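Local coordinates for L-iditol 2-dehydrogenase (Clostridium scindens, PDB 4OH1), which probably catalyses NAD+-dependent oxidation of polyols such as L-iditol, as a zinc-containing member of the alcohol dehydrogenase family, at the interface of chains A and B. Residues are numbered along the deposited sequence; one frame, centred on the assembly and turned at random. Chains: chain A/B, L-iditol 2-dehydrogenase.

The interface of chains A and B. Residues chain A 281-285; chain B 278-279.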
loop_
_atom_site.group_PDB
_atom_site.type_symbol
_atom_site.label_atom_id
_atom_site.label_comp_id
_atom_site.label_asym_id
_atom_site.label_seq_id
_atom_site.Cartn_x
_atom_site.Cartn_y
_atom_site.Cartn_z
ATOM N N PRO A 281 -21.221 -8.342 16.875
ATOM C CA PRO A 281 -21.554 -9.522 16.120
ATOM C C PRO A 281 -21.354 -9.218 14.662
ATOM O O PRO A 281 -21.930 -8.257 14.141
ATOM C CB PRO A 281 -23.035 -9.732 16.417
ATOM C CG PRO A 281 -23.316 -8.866 17.552
ATOM C CD PRO A 281 -22.429 -7.714 17.416
ATOM N N VAL A 282 -20.492 -9.984 14.023
ATOM C CA VAL A 282 -20.225 -9.751 12.636
ATOM C C VAL A 282 -20.902 -10.848 11.912
ATOM O O VAL A 282 -20.778 -12.005 12.288
ATOM C CB VAL A 282 -18.742 -9.731 12.327
ATOM C CG1 VAL A 282 -18.533 -9.620 10.846
ATOM C CG2 VAL A 282 -18.117 -8.526 12.989
ATOM N N ASN A 283 -21.657 -10.490 10.877
ATOM C CA ASN A 283 -22.278 -11.497 10.056
ATOM C C ASN A 283 -21.344 -11.868 8.925
ATOM O O ASN A 283 -21.079 -11.071 8.038
ATOM C CB ASN A 283 -23.619 -11.013 9.540
ATOM C CG ASN A 283 -24.378 -12.084 8.840
ATOM O OD1 ASN A 283 -23.910 -12.681 7.868
ATOM N ND2 ASN A 283 -25.584 -12.350 9.318
ATOM N N LEU A 284 -20.856 -13.100 8.959
ATOM C CA LEU A 284 -19.872 -13.592 8.006
ATOM C C LEU A 284 -20.374 -13.538 6.587
ATOM O O LEU A 284 -19.623 -13.238 5.654
ATOM C CB LEU A 284 -19.489 -15.028 8.375
ATOM C CG LEU A 284 -18.733 -15.069 9.718
ATOM C CD1 LEU A 284 -18.717 -16.435 10.236
ATOM C CD2 LEU A 284 -17.304 -14.548 9.569
ATOM N N GLN A 285 -21.646 -13.853 6.428
ATOM C CA GLN A 285 -22.282 -13.896 5.113
ATOM C C GLN A 285 -22.517 -12.506 4.595
ATOM O O GLN A 285 -22.170 -12.211 3.489
ATOM C CB GLN A 285 -23.626 -14.644 5.151
ATOM C CG GLN A 285 -24.333 -14.735 3.791
ATOM C CD GLN A 285 -23.685 -15.782 2.856
ATOM O OE1 GLN A 285 -22.802 -16.554 3.261
ATOM N NE2 GLN A 285 -24.122 -15.800 1.593
ATOM N N PRO B 278 -24.670 -17.268 10.732
ATOM C CA PRO B 278 -23.229 -17.150 10.507
ATOM C C PRO B 278 -22.612 -15.953 11.249
ATOM O O PRO B 278 -22.108 -15.036 10.603
ATOM C CB PRO B 278 -23.141 -16.982 8.994
ATOM C CG PRO B 278 -24.344 -16.216 8.653
ATOM C CD PRO B 278 -25.445 -16.634 9.647
ATOM N N ILE B 279 -22.642 -15.982 12.589
ATOM C CA ILE B 279 -22.148 -14.898 13.447
ATOM C C ILE B 279 -20.753 -15.174 13.970
ATOM O O ILE B 279 -20.486 -16.255 14.448
ATOM C CB ILE B 279 -23.077 -14.595 14.602
ATOM C CG1 ILE B 279 -24.483 -14.420 14.082
ATOM C CG2 ILE B 279 -22.619 -13.366 15.383
ATOM C CD1 ILE B 279 -24.591 -13.364 13.001
#
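The carboxamide of A:Asn283 turns one face towards chain B. Over that face lie the ring carbon CG and carbonyl O of B:Pro278, and the terminal methyl of B:Ile279. B:Pro278 O stands almost squarely above A:Asn283 CG, at 4.1 Å. B:Pro278 CG comes in obliquely, 3.6 Å from the amide oxygen A:Asn283 OD1. B:Ile279 CD1 covers the nitrogen end, 3.9 Å from A:Asn283 ND2. The carboxamide therefore rests against chain B by packing. A:Asn283 OD1 points on along its own chain, towards the start of helix 284-290, 2.9 Å from A:Gln285 N. A:Asn283 holds the N-cap position of this helix. Its amide reaches A:Gln285 N with CG anti to the backbone N of A:Asn283 (chi1 -172°).

The ring of B:Pro278 packs against A:Asn283 and A:Gln285. A:Asn283 OD1 meets its CG corner, between face and edge. At the edge, its CG meets A:Gln285 CB at 3.9 Å.

The polar link is between backbones. A:Leu284 N donates to B:Pro278 O at 2.8 Å, with an angle of 163° at the hydrogen. The donor lies nearly on the line of the carbonyl bond. The A:Leu284 side chain flanks the same oxygen, with its CB 3.4 Å from B:Pro278 O. The bond thus sits beside an apolar group.

Further along, B:Ile279 uses both branches. CG1 lies beside its backbone N (chi1 -50°), and carries CD1 towards A:Asn283. The CG2 methyl points to A:Pro281 and packs on CB at 3.8 Å. Between these contacts, B:Ile279 CA passes near A:Val282 O.

A:Asn283 and B:Ile279 form an antiparallel beta bridge. Strand 279-283 of each chain pairs with its copy about a two-fold axis, and the same contacts recur with the chains exchanged. Such pairing of coenzyme-domain edge strands is the usual dimer contact of this family. The patch probably helps join two subunits through one continuous sheet.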